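PDB 2H8G: 5'-Methylthioadenosine Nucleosidase from Arabidopsis thaliana, which is a nucleosidase of the phosphorylase superfamily that forms a two-chain assembly and holds adenine in its pocket. Local coordinates for residues L56-L64 with L97-L106; G154-P162 with A207-V218. All coordinates share one frame; numbering follows the deposited sequence.

Contact 1: L56-L64 with L97-L106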
ATOM      1  N   LEU A  56      -1.600  -9.732 -16.725  1.00 57.78           N
ATOM      2  CA  LEU A  56      -0.983  -8.679 -15.932  1.00 56.97           C
ATOM      3  C   LEU A  56       0.467  -8.935 -15.538  1.00 56.72           C
ATOM      4  O   LEU A  56       1.366  -8.205 -15.959  1.00 57.29           O
ATOM      5  CB  LEU A  56      -1.825  -8.421 -14.680  1.00 56.76           C
ATOM      6  CG  LEU A  56      -1.449  -7.180 -13.870  1.00 57.22           C
ATOM      7  CD1 LEU A  56      -1.337  -5.983 -14.801  1.00 57.27           C
ATOM      8  CD2 LEU A  56      -2.500  -6.930 -12.798  1.00 57.27           C
ATOM      9  N   GLY A  57       0.699  -9.964 -14.729  1.00 55.96           N
ATOM     10  CA  GLY A  57       2.054 -10.262 -14.298  1.00 54.36           C
ATOM     11  C   GLY A  57       2.505 -11.681 -14.580  1.00 53.39           C
ATOM     12  O   GLY A  57       1.692 -12.558 -14.871  1.00 53.89           O
ATOM     13  N   LYS A  58       3.813 -11.905 -14.493  1.00 52.23           N
ATOM     14  CA  LYS A  58       4.387 -13.222 -14.736  1.00 50.44           C
ATOM     15  C   LYS A  58       4.959 -13.799 -13.445  1.00 48.60           C
ATOM     16  O   LYS A  58       6.107 -13.532 -13.091  1.00 50.53           O
ATOM     17  CB  LYS A  58       5.487 -13.125 -15.799  1.00 51.18           C
ATOM     18  CG  LYS A  58       6.231 -14.429 -16.057  1.00 52.23           C
ATOM     19  CD  LYS A  58       7.216 -14.307 -17.214  1.00 52.76           C
ATOM     20  CE  LYS A  58       6.507 -14.266 -18.563  1.00 53.40           C
ATOM     21  NZ  LYS A  58       5.581 -13.107 -18.698  1.00 55.47           N
ATOM     22  N   GLY A  59       4.148 -14.587 -12.743  1.00 45.37           N
ATOM     23  CA  GLY A  59       4.595 -15.188 -11.499  1.00 41.36           C
ATOM     24  C   GLY A  59       3.933 -14.589 -10.272  1.00 38.87           C
ATOM     25  O   GLY A  59       4.452 -14.691  -9.161  1.00 37.42           O
ATOM     26  N   LEU A  60       2.776 -13.967 -10.473  1.00 36.55           N
ATOM     27  CA  LEU A  60       2.040 -13.346  -9.378  1.00 34.56           C
ATOM     28  C   LEU A  60       0.753 -14.111  -9.080  1.00 32.97           C
ATOM     29  O   LEU A  60       0.212 -14.795  -9.947  1.00 34.01           O
ATOM     30  CB  LEU A  60       1.715 -11.894  -9.735  1.00 34.02           C
ATOM     31  CG  LEU A  60       2.934 -11.028 -10.061  1.00 34.88           C
ATOM     32  CD1 LEU A  60       2.484  -9.668 -10.573  1.00 33.65           C
ATOM     33  CD2 LEU A  60       3.801 -10.883  -8.822  1.00 35.88           C
ATOM     34  N   PRO A  61       0.250 -14.011  -7.840  1.00 31.54           N
ATOM     35  CA  PRO A  61      -0.979 -14.703  -7.446  1.00 30.65           C
ATOM     36  C   PRO A  61      -2.239 -13.970  -7.895  1.00 29.66           C
ATOM     37  O   PRO A  61      -3.351 -14.464  -7.709  1.00 31.28           O
ATOM     38  CB  PRO A  61      -0.861 -14.757  -5.931  1.00 30.60           C
ATOM     39  CG  PRO A  61      -0.211 -13.448  -5.627  1.00 31.03           C
ATOM     40  CD  PRO A  61       0.881 -13.368  -6.672  1.00 31.13           C
ATOM     41  N   TRP A  62      -2.062 -12.798  -8.493  1.00 28.57           N
ATOM     42  CA  TRP A  62      -3.200 -12.008  -8.944  1.00 27.80           C
ATOM     43  C   TRP A  62      -4.056 -12.756  -9.955  1.00 29.75           C
ATOM     44  O   TRP A  62      -3.540 -13.444 -10.840  1.00 30.99           O
ATOM     45  CB  TRP A  62      -2.723 -10.681  -9.535  1.00 25.29           C
ATOM     46  CG  TRP A  62      -1.880  -9.884  -8.586  1.00 23.96           C
ATOM     47  CD1 TRP A  62      -1.795 -10.046  -7.232  1.00 23.52           C
ATOM     48  CD2 TRP A  62      -1.014  -8.794  -8.914  1.00 24.09           C
ATOM     49  NE1 TRP A  62      -0.924  -9.126  -6.698  1.00 23.54           N
ATOM     50  CE2 TRP A  62      -0.431  -8.344  -7.709  1.00 24.44           C
ATOM     51  CE3 TRP A  62      -0.671  -8.151 -10.113  1.00 25.58           C
ATOM     52  CZ2 TRP A  62       0.477  -7.280  -7.665  1.00 26.41           C
ATOM     53  CZ3 TRP A  62       0.232  -7.092 -10.069  1.00 26.56           C
ATOM     54  CH2 TRP A  62       0.796  -6.669  -8.851  1.00 27.31           C
ATOM     55  N   VAL A  63      -5.369 -12.614  -9.812  1.00 29.69           N
ATOM     56  CA  VAL A  63      -6.318 -13.276 -10.696  1.00 30.95           C
ATOM     57  C   VAL A  63      -7.033 -12.257 -11.573  1.00 31.11           C
ATOM     58  O   VAL A  63      -7.562 -11.259 -11.081  1.00 31.58           O
ATOM     59  CB  VAL A  63      -7.375 -14.055  -9.889  1.00 30.78           C
ATOM     60  CG1 VAL A  63      -8.237 -14.885 -10.827  1.00 29.79           C
ATOM     61  CG2 VAL A  63      -6.700 -14.936  -8.853  1.00 31.88           C
ATOM     62  N   LEU A  64      -7.043 -12.512 -12.876  1.00 31.70           N
ATOM     63  CA  LEU A  64      -7.696 -11.620 -13.824  1.00 32.01           C
ATOM     64  C   LEU A  64      -8.772 -12.353 -14.613  1.00 33.10           C
ATOM     65  O   LEU A  64      -8.490 -13.342 -15.289  1.00 32.48           O
ATOM     66  CB  LEU A  64      -6.664 -11.032 -14.791  1.00 33.23           C
ATOM     67  CG  LEU A  64      -7.205 -10.235 -15.982  1.00 35.14           C
ATOM     68  CD1 LEU A  64      -8.034  -9.052 -15.490  1.00 36.42           C
ATOM     69  CD2 LEU A  64      -6.047  -9.758 -16.840  1.00 36.44           C
ATOM     70  N   LEU A  97      -1.334  -2.210  -5.489  1.00 16.12           N
ATOM     71  CA  LEU A  97      -0.508  -2.865  -6.502  1.00 17.51           C
ATOM     72  C   LEU A  97      -1.314  -3.370  -7.694  1.00 17.49           C
ATOM     73  O   LEU A  97      -0.938  -3.130  -8.843  1.00 17.66           O
ATOM     74  CB  LEU A  97       0.275  -4.025  -5.886  1.00 17.44           C
ATOM     75  CG  LEU A  97       1.322  -3.652  -4.837  1.00 18.84           C
ATOM     76  CD1 LEU A  97       1.798  -4.903  -4.126  1.00 19.95           C
ATOM     77  CD2 LEU A  97       2.482  -2.934  -5.506  1.00 20.74           C
ATOM     78  N   ILE A  98      -2.423  -4.060  -7.442  1.00 18.55           N
ATOM     79  CA  ILE A  98      -3.211  -4.563  -8.563  1.00 19.34           C
ATOM     80  C   ILE A  98      -3.903  -3.435  -9.318  1.00 19.56           C
ATOM     81  O   ILE A  98      -4.137  -3.539 -10.519  1.00 18.88           O
ATOM     82  CB  ILE A  98      -4.249  -5.626  -8.121  1.00 21.23           C
ATOM     83  CG1 ILE A  98      -5.321  -5.011  -7.220  1.00 19.29           C
ATOM     84  CG2 ILE A  98      -3.535  -6.760  -7.407  1.00 23.59           C
ATOM     85  CD1 ILE A  98      -6.402  -5.998  -6.815  1.00 27.10           C
ATOM     86  N   THR A  99      -4.224  -2.347  -8.625  1.00 17.01           N
ATOM     87  CA  THR A  99      -4.850  -1.212  -9.291  1.00 17.12           C
ATOM     88  C   THR A  99      -3.814  -0.587 -10.231  1.00 18.21           C
ATOM     89  O   THR A  99      -4.112  -0.284 -11.389  1.00 18.55           O
ATOM     90  CB  THR A  99      -5.323  -0.146  -8.279  1.00 17.72           C
ATOM     91  OG1 THR A  99      -6.302  -0.719  -7.407  1.00 17.98           O
ATOM     92  CG2 THR A  99      -5.938   1.040  -9.005  1.00 17.71           C
ATOM     93  N   PHE A 100      -2.594  -0.417  -9.727  1.00 17.35           N
ATOM     94  CA  PHE A 100      -1.515   0.163 -10.512  1.00 17.97           C
ATOM     95  C   PHE A 100      -1.198  -0.700 -11.733  1.00 18.40           C
ATOM     96  O   PHE A 100      -1.165  -0.206 -12.858  1.00 20.17           O
ATOM     97  CB  PHE A 100      -0.256   0.302  -9.652  1.00 18.24           C
ATOM     98  CG  PHE A 100       0.939   0.816 -10.403  1.00 18.24           C
ATOM     99  CD1 PHE A 100       1.040   2.162 -10.744  1.00 20.57           C
ATOM    100  CD2 PHE A 100       1.956  -0.050 -10.788  1.00 21.49           C
ATOM    101  CE1 PHE A 100       2.140   2.635 -11.462  1.00 21.05           C
ATOM    102  CE2 PHE A 100       3.058   0.413 -11.505  1.00 23.50           C
ATOM    103  CZ  PHE A 100       3.147   1.756 -11.841  1.00 21.10           C
ATOM    104  N   ALA A 101      -0.976  -1.992 -11.508  1.00 20.01           N
ATOM    105  CA  ALA A 101      -0.642  -2.899 -12.604  1.00 19.74           C
ATOM    106  C   ALA A 101      -1.773  -3.034 -13.623  1.00 20.88           C
ATOM    107  O   ALA A 101      -1.525  -3.079 -14.832  1.00 22.44           O
ATOM    108  CB  ALA A 101      -0.262  -4.270 -12.045  1.00 20.14           C
ATOM    109  N   SER A 102      -3.010  -3.093 -13.137  1.00 20.49           N
ATOM    110  CA  SER A 102      -4.178  -3.217 -14.009  1.00 21.19           C
ATOM    111  C   SER A 102      -4.349  -1.993 -14.898  1.00 22.24           C
ATOM    112  O   SER A 102      -4.708  -2.116 -16.074  1.00 23.14           O
ATOM    113  CB  SER A 102      -5.441  -3.424 -13.169  1.00 24.15           C
ATOM    114  OG  SER A 102      -5.349  -4.628 -12.432  1.00 28.78           O
ATOM    115  N   ILE A 103      -4.100  -0.811 -14.342  1.00 20.76           N
ATOM    116  CA  ILE A 103      -4.227   0.421 -15.113  1.00 21.91           C
ATOM    117  C   ILE A 103      -3.190   0.464 -16.231  1.00 21.38           C
ATOM    118  O   ILE A 103      -3.516   0.776 -17.377  1.00 23.67           O
ATOM    119  CB  ILE A 103      -4.038   1.670 -14.226  1.00 21.28           C
ATOM    120  CG1 ILE A 103      -5.237   1.822 -13.287  1.00 20.29           C
ATOM    121  CG2 ILE A 103      -3.881   2.921 -15.099  1.00 21.98           C
ATOM    122  CD1 ILE A 103      -5.087   2.944 -12.277  1.00 21.91           C
ATOM    123  N   GLN A 104      -1.944   0.147 -15.899  1.00 21.63           N
ATOM    124  CA  GLN A 104      -0.873   0.182 -16.894  1.00 22.77           C
ATOM    125  C   GLN A 104      -0.991  -0.883 -17.978  1.00 24.86           C
ATOM    126  O   GLN A 104      -0.620  -0.646 -19.130  1.00 25.88           O
ATOM    127  CB  GLN A 104       0.492   0.083 -16.204  1.00 22.99           C
ATOM    128  CG  GLN A 104       0.857   1.354 -15.450  1.00 24.33           C
ATOM    129  CD  GLN A 104       2.324   1.439 -15.087  1.00 26.07           C
ATOM    130  OE1 GLN A 104       2.867   2.534 -14.915  1.00 30.18           O
ATOM    131  NE2 GLN A 104       2.974   0.289 -14.958  1.00 27.06           N
ATOM    132  N   ALA A 105      -1.519  -2.047 -17.625  1.00 24.85           N
ATOM    133  CA  ALA A 105      -1.659  -3.125 -18.595  1.00 24.60           C
ATOM    134  C   ALA A 105      -2.983  -3.115 -19.355  1.00 25.88           C
ATOM    135  O   ALA A 105      -3.007  -3.337 -20.569  1.00 27.36           O
ATOM    136  CB  ALA A 105      -1.477  -4.466 -17.908  1.00 25.27           C
ATOM    137  N   LEU A 106      -4.076  -2.842 -18.649  1.00 24.28           N
ATOM    138  CA  LEU A 106      -5.406  -2.856 -19.253  1.00 25.17           C
ATOM    139  C   LEU A 106      -5.940  -1.514 -19.759  1.00 24.65           C
ATOM    140  O   LEU A 106      -6.893  -1.482 -20.537  1.00 26.94           O
ATOM    141  CB  LEU A 106      -6.399  -3.473 -18.260  1.00 26.26           C
ATOM    142  CG  LEU A 106      -5.942  -4.804 -17.647  1.00 27.74           C
ATOM    143  CD1 LEU A 106      -7.017  -5.342 -16.716  1.00 28.45           C
ATOM    144  CD2 LEU A 106      -5.636  -5.812 -18.752  1.00 29.19           C
TER
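The indole of Trp62 overlaps the branch methyl of Ile98, whose CG2 stands 3.4 Å from the centroid of the five-membered ring and only 7° off its normal, a CH-pi contact over the face. On the other face lies Leu60 CD1 from the same loop, offset toward the rim, so aliphatic groups cover both sides of the ring. Its six-membered part bridges two turns: Trp62 CZ2 approaches Leu97 CB at 3.7 Å, and Trp62 CZ3 meets Ala101 CB, one turn later, at 3.5 Å. Trp62 CG is anti to its carbonyl carbon (chi1 -56°), which helps to lay the indole across the helix surface.

In the fold, the loop leading into strand 63-69 covers one side of helix 92-106 beside the central sheet, and the same patch faces the second subunit, where Phe100 of that subunit meets the Trp62 ring.

Leu56 extends the apolar cover toward the helix end. With CG anti to its backbone N (chi1 -170°), it sets CD1 between the methyls of Ala101 and Ala105, 3.4 Å from Ala101 CB and 3.5 Å from Ala105 CB. Its other methyl, CD2, lies 3.7 Å from Ser102 OG. That hydroxyl is turned back to Ile98 O, which accepts from Ser102 OG and Ser102 N on opposite faces of its carbonyl plane. Farther on, Leu64 CD1 and Leu106 CD1 pass at 4.0 Å, the two side chains running in opposing senses.

Contact 2: G154-P162 with A207-V218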
ATOM      1  N   GLY A 154      -5.333  11.645   3.251  1.00 17.50           N
ATOM      2  CA  GLY A 154      -5.500  11.363   1.833  1.00 19.08           C
ATOM      3  C   GLY A 154      -6.889  11.489   1.240  1.00 20.49           C
ATOM      4  O   GLY A 154      -7.356  10.598   0.519  1.00 21.26           O
ATOM      5  N   LEU A 155      -7.553  12.601   1.521  1.00 20.34           N
ATOM      6  CA  LEU A 155      -8.892  12.828   0.998  1.00 21.06           C
ATOM      7  C   LEU A 155      -8.898  12.838  -0.526  1.00 21.85           C
ATOM      8  O   LEU A 155      -8.101  13.537  -1.153  1.00 24.25           O
ATOM      9  CB  LEU A 155      -9.439  14.166   1.504  1.00 23.80           C
ATOM     10  CG  LEU A 155     -10.760  14.634   0.881  1.00 24.43           C
ATOM     11  CD1 LEU A 155     -11.891  13.716   1.309  1.00 25.35           C
ATOM     12  CD2 LEU A 155     -11.049  16.064   1.327  1.00 28.85           C
ATOM     13  N   ARG A 156      -9.788  12.048  -1.120  1.00 21.75           N
ATOM     14  CA  ARG A 156      -9.924  12.015  -2.571  1.00 21.27           C
ATOM     15  C   ARG A 156     -11.394  11.853  -2.919  1.00 21.96           C
ATOM     16  O   ARG A 156     -12.134  11.168  -2.218  1.00 21.46           O
ATOM     17  CB  ARG A 156      -9.081  10.884  -3.173  1.00 22.96           C
ATOM     18  CG  ARG A 156      -7.592  11.129  -2.963  1.00 24.59           C
ATOM     19  CD  ARG A 156      -6.708  10.423  -3.960  1.00 26.98           C
ATOM     20  NE  ARG A 156      -5.395  11.064  -4.014  1.00 25.94           N
ATOM     21  CZ  ARG A 156      -4.557  11.149  -2.985  1.00 29.53           C
ATOM     22  NH1 ARG A 156      -4.887  10.626  -1.807  1.00 29.82           N
ATOM     23  NH2 ARG A 156      -3.393  11.771  -3.123  1.00 24.69           N
ATOM     24  N   GLN A 157     -11.830  12.512  -3.987  1.00 23.76           N
ATOM     25  CA  GLN A 157     -13.228  12.439  -4.391  1.00 23.76           C
ATOM     26  C   GLN A 157     -13.420  11.347  -5.428  1.00 21.99           C
ATOM     27  O   GLN A 157     -12.567  11.141  -6.286  1.00 23.14           O
ATOM     28  CB  GLN A 157     -13.675  13.777  -4.993  1.00 26.75           C
ATOM     29  CG  GLN A 157     -13.581  14.974  -4.058  1.00 29.98           C
ATOM     30  CD  GLN A 157     -14.608  14.942  -2.943  1.00 32.70           C
ATOM     31  OE1 GLN A 157     -15.794  14.715  -3.184  1.00 37.59           O
ATOM     32  NE2 GLN A 157     -14.159  15.180  -1.716  1.00 34.20           N
ATOM     33  N   ALA A 158     -14.537  10.636  -5.336  1.00 21.01           N
ATOM     34  CA  ALA A 158     -14.839   9.598  -6.308  1.00 21.01           C
ATOM     35  C   ALA A 158     -15.331  10.329  -7.557  1.00 21.76           C
ATOM     36  O   ALA A 158     -15.746  11.487  -7.479  1.00 21.73           O
ATOM     37  CB  ALA A 158     -15.928   8.671  -5.767  1.00 21.10           C
ATOM     38  N   PHE A 159     -15.275   9.664  -8.703  1.00 20.42           N
ATOM     39  CA  PHE A 159     -15.720  10.268  -9.951  1.00 21.65           C
ATOM     40  C   PHE A 159     -17.213  10.555  -9.843  1.00 22.89           C
ATOM     41  O   PHE A 159     -17.973   9.724  -9.352  1.00 22.59           O
ATOM     42  CB  PHE A 159     -15.452   9.313 -11.114  1.00 23.12           C
ATOM     43  CG  PHE A 159     -15.695   9.917 -12.463  1.00 25.27           C
ATOM     44  CD1 PHE A 159     -14.832  10.881 -12.970  1.00 25.08           C
ATOM     45  CD2 PHE A 159     -16.781   9.515 -13.230  1.00 24.48           C
ATOM     46  CE1 PHE A 159     -15.045  11.440 -14.232  1.00 28.01           C
ATOM     47  CE2 PHE A 159     -17.003  10.067 -14.490  1.00 26.30           C
ATOM     48  CZ  PHE A 159     -16.133  11.031 -14.990  1.00 26.69           C
ATOM     49  N   SER A 160     -17.627  11.731 -10.299  1.00 24.55           N
ATOM     50  CA  SER A 160     -19.029  12.126 -10.237  1.00 26.69           C
ATOM     51  C   SER A 160     -19.902  11.351 -11.225  1.00 25.94           C
ATOM     52  O   SER A 160     -19.645  11.355 -12.427  1.00 27.83           O
ATOM     53  CB  SER A 160     -19.154  13.628 -10.505  1.00 29.55           C
ATOM     54  OG  SER A 160     -20.488  14.068 -10.318  1.00 33.75           O
ATOM     55  N   THR A 161     -20.930  10.684 -10.708  1.00 26.11           N
ATOM     56  CA  THR A 161     -21.851   9.912 -11.543  1.00 25.06           C
ATOM     57  C   THR A 161     -23.290  10.254 -11.147  1.00 26.47           C
ATOM     58  O   THR A 161     -24.047   9.399 -10.681  1.00 25.23           O
ATOM     59  CB  THR A 161     -21.622   8.389 -11.376  1.00 23.85           C
ATOM     60  OG1 THR A 161     -21.813   8.022 -10.005  1.00 24.84           O
ATOM     61  CG2 THR A 161     -20.211   8.013 -11.800  1.00 23.98           C
ATOM     62  N   PRO A 162     -23.689  11.518 -11.348  1.00 26.39           N
ATOM     63  CA  PRO A 162     -25.033  11.993 -11.011  1.00 27.16           C
ATOM     64  C   PRO A 162     -26.181  11.227 -11.662  1.00 26.33           C
ATOM     65  O   PRO A 162     -27.178  10.925 -11.005  1.00 26.83           O
ATOM     66  CB  PRO A 162     -24.992  13.459 -11.435  1.00 26.63           C
ATOM     67  CG  PRO A 162     -24.057  13.435 -12.606  1.00 27.34           C
ATOM     68  CD  PRO A 162     -22.944  12.549 -12.092  1.00 26.06           C
ATOM     69  N   ALA A 207      -8.138   4.653  -4.646  1.00 16.98           N
ATOM     70  CA  ALA A 207      -8.338   6.034  -5.093  1.00 15.46           C
ATOM     71  C   ALA A 207      -7.000   6.748  -5.249  1.00 14.98           C
ATOM     72  O   ALA A 207      -6.824   7.548  -6.170  1.00 17.91           O
ATOM     73  CB  ALA A 207      -9.227   6.787  -4.104  1.00 16.34           C
ATOM     74  N   TYR A 208      -6.054   6.463  -4.356  1.00 14.77           N
ATOM     75  CA  TYR A 208      -4.734   7.077  -4.438  1.00 15.84           C
ATOM     76  C   TYR A 208      -4.075   6.744  -5.780  1.00 17.03           C
ATOM     77  O   TYR A 208      -3.592   7.630  -6.486  1.00 17.03           O
ATOM     78  CB  TYR A 208      -3.844   6.585  -3.294  1.00 16.45           C
ATOM     79  CG  TYR A 208      -2.444   7.141  -3.353  1.00 17.33           C
ATOM     80  CD1 TYR A 208      -2.197   8.481  -3.059  1.00 19.23           C
ATOM     81  CD2 TYR A 208      -1.374   6.346  -3.752  1.00 17.98           C
ATOM     82  CE1 TYR A 208      -0.922   9.015  -3.163  1.00 20.83           C
ATOM     83  CE2 TYR A 208      -0.088   6.873  -3.861  1.00 18.74           C
ATOM     84  CZ  TYR A 208       0.125   8.209  -3.565  1.00 19.50           C
ATOM     85  OH  TYR A 208       1.385   8.748  -3.664  1.00 21.29           O
ATOM     86  N   VAL A 209      -4.065   5.463  -6.139  1.00 16.09           N
ATOM     87  CA  VAL A 209      -3.453   5.032  -7.390  1.00 17.25           C
ATOM     88  C   VAL A 209      -4.205   5.557  -8.606  1.00 17.59           C
ATOM     89  O   VAL A 209      -3.588   6.001  -9.578  1.00 17.53           O
ATOM     90  CB  VAL A 209      -3.385   3.491  -7.467  1.00 16.94           C
ATOM     91  CG1 VAL A 209      -2.820   3.051  -8.819  1.00 16.85           C
ATOM     92  CG2 VAL A 209      -2.527   2.966  -6.335  1.00 18.43           C
ATOM     93  N   ALA A 210      -5.532   5.507  -8.555  1.00 16.89           N
ATOM     94  CA  ALA A 210      -6.347   5.993  -9.667  1.00 16.58           C
ATOM     95  C   ALA A 210      -6.053   7.470  -9.903  1.00 17.92           C
ATOM     96  O   ALA A 210      -5.977   7.922 -11.050  1.00 19.64           O
ATOM     97  CB  ALA A 210      -7.827   5.786  -9.368  1.00 17.90           C
ATOM     98  N   ASP A 211      -5.872   8.224  -8.824  1.00 18.10           N
ATOM     99  CA  ASP A 211      -5.567   9.645  -8.964  1.00 19.65           C
ATOM    100  C   ASP A 211      -4.179   9.843  -9.568  1.00 22.53           C
ATOM    101  O   ASP A 211      -3.989  10.704 -10.428  1.00 22.57           O
ATOM    102  CB  ASP A 211      -5.658  10.351  -7.608  1.00 23.29           C
ATOM    103  CG  ASP A 211      -5.294  11.824  -7.694  1.00 26.95           C
ATOM    104  OD1 ASP A 211      -4.189  12.191  -7.246  1.00 32.73           O
ATOM    105  OD2 ASP A 211      -6.109  12.609  -8.222  1.00 31.62           O
ATOM    106  N   LEU A 212      -3.212   9.040  -9.135  1.00 20.81           N
ATOM    107  CA  LEU A 212      -1.853   9.161  -9.663  1.00 20.75           C
ATOM    108  C   LEU A 212      -1.817   8.964 -11.167  1.00 21.69           C
ATOM    109  O   LEU A 212      -1.074   9.648 -11.874  1.00 23.36           O
ATOM    110  CB  LEU A 212      -0.914   8.130  -9.034  1.00 22.24           C
ATOM    111  CG  LEU A 212      -0.457   8.262  -7.585  1.00 24.38           C
ATOM    112  CD1 LEU A 212       0.567   7.172  -7.301  1.00 25.59           C
ATOM    113  CD2 LEU A 212       0.157   9.637  -7.346  1.00 25.55           C
ATOM    114  N   LEU A 213      -2.620   8.025 -11.653  1.00 20.96           N
ATOM    115  CA  LEU A 213      -2.650   7.712 -13.075  1.00 20.73           C
ATOM    116  C   LEU A 213      -3.823   8.341 -13.816  1.00 21.97           C
ATOM    117  O   LEU A 213      -4.112   7.985 -14.961  1.00 23.91           O
ATOM    118  CB  LEU A 213      -2.635   6.192 -13.260  1.00 20.38           C
ATOM    119  CG  LEU A 213      -1.340   5.541 -12.763  1.00 23.52           C
ATOM    120  CD1 LEU A 213      -1.436   4.032 -12.887  1.00 25.30           C
ATOM    121  CD2 LEU A 213      -0.156   6.078 -13.566  1.00 26.25           C
ATOM    122  N   LYS A 214      -4.487   9.279 -13.149  1.00 23.26           N
ATOM    123  CA  LYS A 214      -5.614  10.015 -13.714  1.00 23.95           C
ATOM    124  C   LYS A 214      -6.702   9.150 -14.344  1.00 23.53           C
ATOM    125  O   LYS A 214      -7.142   9.406 -15.469  1.00 26.14           O
ATOM    126  CB  LYS A 214      -5.099  11.027 -14.741  1.00 27.65           C
ATOM    127  CG  LYS A 214      -4.266  12.155 -14.143  1.00 30.67           C
ATOM    128  CD  LYS A 214      -5.110  13.033 -13.230  1.00 35.40           C
ATOM    129  CE  LYS A 214      -4.388  14.321 -12.866  1.00 38.47           C
ATOM    130  NZ  LYS A 214      -5.224  15.199 -11.993  1.00 41.15           N
ATOM    131  N   ILE A 215      -7.142   8.130 -13.615  1.00 21.57           N
ATOM    132  CA  ILE A 215      -8.199   7.248 -14.097  1.00 20.60           C
ATOM    133  C   ILE A 215      -9.411   7.433 -13.189  1.00 20.24           C
ATOM    134  O   ILE A 215      -9.290   7.348 -11.969  1.00 20.78           O
ATOM    135  CB  ILE A 215      -7.779   5.760 -14.035  1.00 21.55           C
ATOM    136  CG1 ILE A 215      -6.490   5.543 -14.832  1.00 22.16           C
ATOM    137  CG2 ILE A 215      -8.898   4.876 -14.588  1.00 22.28           C
ATOM    138  CD1 ILE A 215      -6.600   5.917 -16.296  1.00 25.72           C
ATOM    139  N   PRO A 216     -10.590   7.710 -13.769  1.00 20.16           N
ATOM    140  CA  PRO A 216     -11.792   7.892 -12.948  1.00 19.78           C
ATOM    141  C   PRO A 216     -12.075   6.639 -12.128  1.00 20.60           C
ATOM    142  O   PRO A 216     -11.918   5.524 -12.623  1.00 20.03           O
ATOM    143  CB  PRO A 216     -12.887   8.140 -13.984  1.00 21.78           C
ATOM    144  CG  PRO A 216     -12.146   8.780 -15.119  1.00 22.83           C
ATOM    145  CD  PRO A 216     -10.873   7.970 -15.192  1.00 20.92           C
ATOM    146  N   VAL A 217     -12.492   6.815 -10.877  1.00 18.42           N
ATOM    147  CA  VAL A 217     -12.798   5.658 -10.048  1.00 19.74           C
ATOM    148  C   VAL A 217     -14.113   5.827  -9.293  1.00 18.50           C
ATOM    149  O   VAL A 217     -14.423   6.900  -8.769  1.00 19.36           O
ATOM    150  CB  VAL A 217     -11.651   5.354  -9.049  1.00 21.18           C
ATOM    151  CG1 VAL A 217     -11.430   6.534  -8.130  1.00 20.94           C
ATOM    152  CG2 VAL A 217     -11.979   4.105  -8.238  1.00 22.43           C
ATOM    153  N   VAL A 218     -14.892   4.751  -9.275  1.00 17.28           N
ATOM    154  CA  VAL A 218     -16.180   4.715  -8.589  1.00 19.01           C
ATOM    155  C   VAL A 218     -16.131   3.565  -7.589  1.00 18.52           C
ATOM    156  O   VAL A 218     -15.375   2.610  -7.775  1.00 18.74           O
ATOM    157  CB  VAL A 218     -17.335   4.487  -9.594  1.00 19.94           C
ATOM    158  CG1 VAL A 218     -18.643   4.210  -8.860  1.00 26.45           C
ATOM    159  CG2 VAL A 218     -17.485   5.719 -10.482  1.00 23.54           C
TER
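Strand 156-157 and the loop after it run past both the end of helix 203-212 and the start of strand 217-226; the helix ends in a Schellman motif with Lys214 as its C-prime residue, and Ile215 and Pro216 lead on to the strand. Arg156 meets the helix. Its chain is extended from CG to NE and passes Ala207, with Arg156 CD 3.6 Å from Ala207 O. The guanidinium then presents one face to the edge of Tyr208, with planes 88° apart and Tyr208 CD1 3.5 Å from Arg156 NH2. Asp211 OD1 sits at the guanidinium edge, 3.6 Å from Arg156 NE, a long salt bridge; NH2 also has a weak, long ion pair with Asp82 of the second subunit.

Beyond the helix, Phe159 N donates a nearly straight hydrogen bond to Val217 O (2.9 Å, 174°). Phe159 CG lies anti to the backbone N (chi1 -172°), which brings the ring alongside Pro216, whose CB makes a CH-pi contact over one face, 3.8 Å from the Phe159 ring centroid. Thr161 CG2 packs on Val218 CG2. Such a helix, turn and strand succession, with strand 217-226 parallel to 110-119 and strand 156-157 antiparallel to 130-138, is part of the alpha/beta architecture of the phosphorylase superfamily.

Overall arrangement
Both contacts are partly buried and reach the same mixed sheet; each pairs a different helix with strands of that sheet. Contact 1 lies farther out, its centre about 16 Å from the centre of the chain against about 11 Å for contact 2, and their own centres are about 19 Å apart. Helix 92-106 packs on helix 203-212 and the turn after it: Thr99 and Phe100 rest on Val209, and Ile103 CG2 meets Leu213 CD1 at 3.5 Å. Chemistry separates the pair. Residues 56-64 cover their helix almost wholly by apolar packing, whereas residues 154-162 combine a charged pair, a backbone hydrogen bond and a proline-aromatic contact. Each contact also touches the second subunit, so both border the dimer interface.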